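Local coordinates for protein titin (Homo sapiens, PDB 5JDD) that forms part of the elastic I-band spring of the muscle sarcomere, here as a tandem of three immunoglobulin domains, at residues A[91-105]-A[164-178]. Sequence-based numbering, arbitrary orientation. Where two conformers were deposited one is given.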
loop_
_atom_site.group_PDB
_atom_site.type_symbol
_atom_site.label_atom_id
_atom_site.label_comp_id
_atom_site.label_asym_id
_atom_site.label_seq_id
_atom_site.Cartn_x
_atom_site.Cartn_y
_atom_site.Cartn_z
ATOM N N LEU A 91 -2.504 -15.290 -7.883
ATOM C CA LEU A 91 -2.622 -13.934 -7.350
ATOM C C LEU A 91 -1.767 -13.011 -8.194
ATOM O O LEU A 91 -0.579 -13.274 -8.405
ATOM C CB LEU A 91 -2.130 -13.887 -5.914
ATOM C CG LEU A 91 -2.859 -14.774 -4.901
ATOM C CD1 LEU A 91 -2.237 -14.648 -3.517
ATOM C CD2 LEU A 91 -4.350 -14.458 -4.837
ATOM N N HIS A 92 -2.360 -11.932 -8.687
ATOM C CA HIS A 92 -1.598 -11.005 -9.514
ATOM C C HIS A 92 -2.098 -9.579 -9.407
ATOM O O HIS A 92 -3.207 -9.320 -8.932
ATOM C CB HIS A 92 -1.603 -11.462 -10.983
ATOM C CG HIS A 92 -2.971 -11.548 -11.592
ATOM N ND1 HIS A 92 -3.763 -12.672 -11.488
ATOM C CD2 HIS A 92 -3.679 -10.657 -12.329
ATOM C CE1 HIS A 92 -4.902 -12.469 -12.130
ATOM N NE2 HIS A 92 -4.875 -11.255 -12.651
ATOM N N ILE A 93 -1.265 -8.651 -9.862
ATOM C CA ILE A 93 -1.573 -7.226 -9.837
ATOM C C ILE A 93 -2.476 -6.868 -11.015
ATOM O O ILE A 93 -2.210 -7.287 -12.147
ATOM C CB ILE A 93 -0.280 -6.404 -9.938
ATOM C CG1 ILE A 93 0.666 -6.714 -8.767
ATOM C CG2 ILE A 93 -0.587 -4.913 -9.994
ATOM C CD1 ILE A 93 0.103 -6.364 -7.403
ATOM N N THR A 94 -3.546 -6.112 -10.759
ATOM C CA THR A 94 -4.428 -5.657 -11.842
ATOM C C THR A 94 -4.377 -4.149 -12.076
ATOM O O THR A 94 -4.847 -3.669 -13.098
ATOM C CB THR A 94 -5.893 -6.040 -11.613
ATOM O OG1 THR A 94 -6.400 -5.286 -10.508
ATOM C CG2 THR A 94 -6.033 -7.540 -11.320
ATOM N N LYS A 95 -3.829 -3.393 -11.130
ATOM C CA LYS A 95 -3.599 -1.968 -11.335
ATOM C C LYS A 95 -2.308 -1.607 -10.613
ATOM O O LYS A 95 -2.146 -1.922 -9.435
ATOM C CB LYS A 95 -4.765 -1.123 -10.810
ATOM C CG LYS A 95 -4.610 0.363 -11.110
ATOM C CD LYS A 95 -5.760 1.187 -10.520
ATOM C CE LYS A 95 -7.039 1.038 -11.326
ATOM N NZ LYS A 95 -8.216 1.689 -10.676
ATOM N N THR A 96 -1.383 -0.955 -11.318
ATOM C CA THR A 96 -0.077 -0.641 -10.743
ATOM C C THR A 96 -0.066 0.667 -9.976
ATOM O O THR A 96 -1.037 1.431 -9.964
ATOM C CB THR A 96 1.031 -0.582 -11.816
ATOM O OG1 THR A 96 0.804 0.539 -12.684
ATOM C CG2 THR A 96 1.063 -1.866 -12.626
ATOM N N MET A 97 1.069 0.913 -9.338
ATOM C CA MET A 97 1.245 2.081 -8.498
ATOM C C MET A 97 1.971 3.177 -9.230
ATOM O O MET A 97 2.749 2.919 -10.153
ATOM C CB MET A 97 2.024 1.682 -7.263
ATOM C CG MET A 97 1.389 0.491 -6.602
ATOM S SD MET A 97 1.908 0.355 -4.909
ATOM C CE MET A 97 3.581 -0.250 -5.161
ATOM N N LYS A 98 1.703 4.405 -8.810
ATOM C CA LYS A 98 2.237 5.578 -9.470
ATOM C C LYS A 98 3.438 6.140 -8.719
ATOM O O LYS A 98 3.391 6.327 -7.499
ATOM C CB LYS A 98 1.160 6.664 -9.559
ATOM C CG LYS A 98 -0.066 6.269 -10.373
ATOM C CD LYS A 98 0.309 5.940 -11.811
ATOM C CE LYS A 98 0.978 7.117 -12.515
ATOM N NZ LYS A 98 0.121 8.339 -12.525
ATOM N N ASN A 99 4.504 6.441 -9.451
ATOM C CA ASN A 99 5.582 7.248 -8.888
ATOM C C ASN A 99 5.034 8.616 -8.514
ATOM O O ASN A 99 4.280 9.222 -9.287
ATOM C CB ASN A 99 6.705 7.453 -9.905
ATOM C CG ASN A 99 7.357 6.158 -10.337
ATOM O OD1 ASN A 99 7.401 5.175 -9.589
ATOM N ND2 ASN A 99 7.880 6.151 -11.561
ATOM N N ILE A 100 5.431 9.118 -7.348
ATOM C CA ILE A 100 4.932 10.403 -6.869
ATOM C C ILE A 100 6.011 11.303 -6.281
ATOM O O ILE A 100 7.015 10.816 -5.760
ATOM C CB ILE A 100 3.847 10.208 -5.806
ATOM C CG1 ILE A 100 4.319 9.207 -4.751
ATOM C CG2 ILE A 100 2.543 9.756 -6.458
ATOM C CD1 ILE A 100 3.396 9.091 -3.542
ATOM N N GLU A 101 5.793 12.617 -6.384
ATOM C CA GLU A 101 6.583 13.625 -5.693
ATOM C C GLU A 101 5.668 14.303 -4.692
ATOM O O GLU A 101 4.562 14.727 -5.049
ATOM C CB GLU A 101 7.093 14.688 -6.658
ATOM C CG GLU A 101 8.085 14.216 -7.685
ATOM C CD GLU A 101 8.667 15.395 -8.435
ATOM O OE1 GLU A 101 8.152 16.519 -8.234
ATOM O OE2 GLU A 101 9.630 15.208 -9.203
ATOM N N VAL A 102 6.128 14.416 -3.446
ATOM C CA VAL A 102 5.321 14.970 -2.363
ATOM C C VAL A 102 6.175 15.942 -1.566
ATOM O O VAL A 102 7.299 15.608 -1.181
ATOM C CB VAL A 102 4.845 13.861 -1.407
ATOM C CG1 VAL A 102 4.018 14.455 -0.287
ATOM C CG2 VAL A 102 4.006 12.840 -2.149
ATOM N N PRO A 103 5.659 17.156 -1.303
ATOM C CA PRO A 103 6.454 18.078 -0.484
ATOM C C PRO A 103 6.660 17.536 0.922
ATOM O O PRO A 103 5.733 16.922 1.486
ATOM C CB PRO A 103 5.586 19.340 -0.424
ATOM C CG PRO A 103 4.740 19.261 -1.659
ATOM C CD PRO A 103 4.457 17.794 -1.865
ATOM N N GLU A 104 7.840 17.784 1.484
ATOM C CA GLU A 104 8.103 17.383 2.860
ATOM C C GLU A 104 7.026 17.928 3.790
ATOM O O GLU A 104 6.479 19.017 3.565
ATOM C CB GLU A 104 9.503 17.806 3.313
ATOM C CG GLU A 104 9.754 19.281 3.185
ATOM C CD GLU A 104 11.166 19.701 3.591
ATOM O OE1 GLU A 104 11.575 20.808 3.200
ATOM O OE2 GLU A 104 11.863 18.951 4.318
ATOM N N THR A 105 6.740 17.132 4.825
ATOM C CA THR A 105 5.668 17.330 5.821
ATOM C C THR A 105 4.271 16.899 5.360
ATOM O O THR A 105 3.367 16.727 6.187
ATOM C CB THR A 105 5.593 18.762 6.444
ATOM O OG1 THR A 105 4.930 19.660 5.541
ATOM C CG2 THR A 105 6.986 19.290 6.822
ATOM N N CYS A 164 2.283 -9.460 -4.052
ATOM C CA CYS A 164 1.002 -10.116 -4.261
ATOM C C CYS A 164 1.256 -11.519 -4.795
ATOM O O CYS A 164 1.479 -11.709 -6.001
ATOM C CB CYS A 164 0.201 -9.297 -5.274
ATOM S SG CYS A 164 -1.376 -9.987 -5.778
ATOM N N GLY A 165 1.240 -12.504 -3.905
ATOM C CA GLY A 165 1.652 -13.852 -4.278
ATOM C C GLY A 165 3.059 -13.837 -4.857
ATOM O O GLY A 165 4.008 -13.367 -4.213
ATOM N N ASN A 166 3.193 -14.319 -6.088
ATOM C CA ASN A 166 4.482 -14.333 -6.767
ATOM C C ASN A 166 4.680 -13.149 -7.705
ATOM O O ASN A 166 5.672 -13.085 -8.437
ATOM C CB ASN A 166 4.649 -15.662 -7.507
ATOM C CG ASN A 166 4.565 -16.830 -6.573
ATOM O OD1 ASN A 166 5.175 -16.818 -5.504
ATOM N ND2 ASN A 166 3.771 -17.833 -6.936
ATOM N N ASP A 167 3.733 -12.209 -7.661
ATOM C CA ASP A 167 3.782 -10.969 -8.434
ATOM C C ASP A 167 4.222 -9.864 -7.456
ATOM O O ASP A 167 4.080 -9.997 -6.232
ATOM C CB ASP A 167 2.381 -10.645 -9.001
ATOM C CG ASP A 167 2.416 -9.815 -10.302
ATOM O OD1 ASP A 167 3.515 -9.400 -10.736
ATOM O OD2 ASP A 167 1.328 -9.578 -10.899
ATOM N N GLN A 168 4.787 -8.787 -7.980
ATOM C CA GLN A 168 5.009 -7.607 -7.153
ATOM C C GLN A 168 4.977 -6.365 -8.021
ATOM O O GLN A 168 5.172 -6.437 -9.231
ATOM C CB GLN A 168 6.311 -7.718 -6.355
ATOM C CG GLN A 168 7.582 -7.668 -7.170
ATOM C CD GLN A 168 8.823 -7.608 -6.287
ATOM O OE1 GLN A 168 9.012 -8.454 -5.412
ATOM N NE2 GLN A 168 9.665 -6.599 -6.504
ATOM N N VAL A 169 4.694 -5.230 -7.398
ATOM C CA VAL A 169 4.643 -3.955 -8.097
ATOM C C VAL A 169 5.380 -2.917 -7.255
ATOM O O VAL A 169 5.279 -2.926 -6.031
ATOM C CB VAL A 169 3.173 -3.527 -8.392
ATOM C CG1 VAL A 169 2.349 -3.381 -7.109
ATOM C CG2 VAL A 169 3.128 -2.257 -9.234
ATOM N N SER A 170 6.140 -2.047 -7.909
ATOM C CA SER A 170 6.900 -1.028 -7.187
ATOM C C SER A 170 6.676 0.363 -7.769
ATOM O O SER A 170 6.330 0.522 -8.946
ATOM C CB SER A 170 8.403 -1.342 -7.200
ATOM O OG SER A 170 8.688 -2.587 -6.572
ATOM N N ALA A 171 6.904 1.370 -6.933
ATOM C CA ALA A 171 6.907 2.757 -7.380
ATOM C C ALA A 171 7.779 3.556 -6.439
ATOM O O ALA A 171 8.056 3.120 -5.320
ATOM C CB ALA A 171 5.480 3.331 -7.424
ATOM N N THR A 172 8.202 4.736 -6.874
ATOM C CA THR A 172 9.081 5.562 -6.057
ATOM C C THR A 172 8.381 6.778 -5.481
ATOM O O THR A 172 7.476 7.348 -6.097
ATOM C CB THR A 172 10.292 6.065 -6.845
ATOM O OG1 THR A 172 9.851 6.910 -7.917
ATOM C CG2 THR A 172 11.080 4.895 -7.390
ATOM N N LEU A 173 8.813 7.158 -4.288
ATOM C CA LEU A 173 8.430 8.410 -3.652
ATOM C C LEU A 173 9.649 9.313 -3.655
ATOM O O LEU A 173 10.746 8.903 -3.244
ATOM C CB LEU A 173 7.994 8.169 -2.206
ATOM C CG LEU A 173 7.816 9.434 -1.355
ATOM C CD1 LEU A 173 6.725 10.322 -1.912
ATOM C CD2 LEU A 173 7.482 9.049 0.073
ATOM N N THR A 174 9.465 10.535 -4.140
ATOM C CA THR A 174 10.464 11.577 -4.022
ATOM C C THR A 174 9.891 12.697 -3.159
ATOM O O THR A 174 8.920 13.332 -3.540
ATOM C CB THR A 174 10.831 12.139 -5.401
ATOM O OG1 THR A 174 11.258 11.065 -6.258
ATOM C CG2 THR A 174 11.932 13.175 -5.281
ATOM N N VAL A 175 10.472 12.908 -1.985
ATOM C CA VAL A 175 10.023 13.963 -1.081
ATOM C C VAL A 175 10.769 15.257 -1.405
ATOM O O VAL A 175 11.999 15.307 -1.349
ATOM C CB VAL A 175 10.234 13.556 0.378
ATOM C CG1 VAL A 175 9.741 14.658 1.318
ATOM C CG2 VAL A 175 9.486 12.265 0.656
ATOM N N THR A 176 10.017 16.290 -1.764
ATOM C CA THR A 176 10.597 17.517 -2.300
ATOM C C THR A 176 10.710 18.617 -1.249
ATOM O O THR A 176 9.919 18.674 -0.300
ATOM C CB THR A 176 9.788 18.011 -3.514
ATOM O OG1 THR A 176 8.416 18.140 -3.141
ATOM C CG2 THR A 176 9.906 17.024 -4.673
ATOM N N PRO A 177 11.703 19.497 -1.397
ATOM C CA PRO A 177 11.994 20.473 -0.342
ATOM C C PRO A 177 11.055 21.668 -0.343
ATOM O O PRO A 177 10.737 22.207 -1.409
ATOM C CB PRO A 177 13.418 20.931 -0.678
ATOM C CG PRO A 177 13.522 20.746 -2.160
ATOM C CD PRO A 177 12.737 19.489 -2.449
ATOM N N ILE A 178 10.598 22.077 0.837
ATOM C CA ILE A 178 9.880 23.339 0.936
ATOM C C ILE A 178 10.831 24.484 0.619
ATOM O O ILE A 178 11.994 24.481 1.032
ATOM C CB ILE A 178 9.261 23.523 2.327
ATOM C CG1 ILE A 178 8.162 22.478 2.525
ATOM C CG2 ILE A 178 8.698 24.959 2.499
ATOM C CD1 ILE A 178 7.783 22.268 3.959
HETATM O O HOH W 1 1.154 -15.181 -7.771
HETATM O O HOH W 2 -0.300 -8.925 -13.297
HETATM O O HOH W 3 4.006 0.604 -10.475
HETATM O O HOH W 4 6.674 2.715 -10.847
HETATM O O HOH W 5 9.122 9.607 -7.417
HETATM O O HOH W 6 13.446 22.546 2.502
#
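Val-169 packs its CG1 against Ile-93 CD1 (3.7 Å) and its CG2 against Thr-96 CB, where the first strand passes from one sheet to the other. CG1 also faces the Met-97 side chain, while CG2, anti to the backbone N, is turned to Thr-96. Met-97 bends at chi3 and its CE lies 3.3 Å from Val-169 O, while its CB rests on Ala-171 CB. At the turn of 164-167, the Asp-167 carboxylate stands in for a strand partner: OD2 takes the N-H of Ile-93 at 2.9 Å in a nearly straight bond, on the anti side but well out of the carboxylate plane, and water 2 links the same oxygen to Ile-93 O. Asn-99 OD1 receives Thr-172 N at 2.9 Å, the donor tilted 33° from the amide carbonyl plane. From there strands 100-103 and 167-176 run parallel, joined in a ladder that starts with Ile-100 N to Thr-172 O (3.0 Å) and closes with Glu-104 N to Thr-176 O. Leu-173 CD1 fits against Val-102 CG2 (3.7 Å) and Ile-100 CG1 on the face that carries all three residues. Glu-104 CG packs on Ile-178 CG1, and its extended chain brings OE1 to Ile-178 N (2.9 Å); OE1 also accepts a water and a weak bond from Lys-253 N of the next domain. This is the A-A'/G edge of an I-set immunoglobulin domain. Side-chain oxygens extend the bonding beyond the ladder at both ends; as in other titin immunoglobulin domains, where the A'-G pair is a mechanical clamp, it would probably resist shear between the strands.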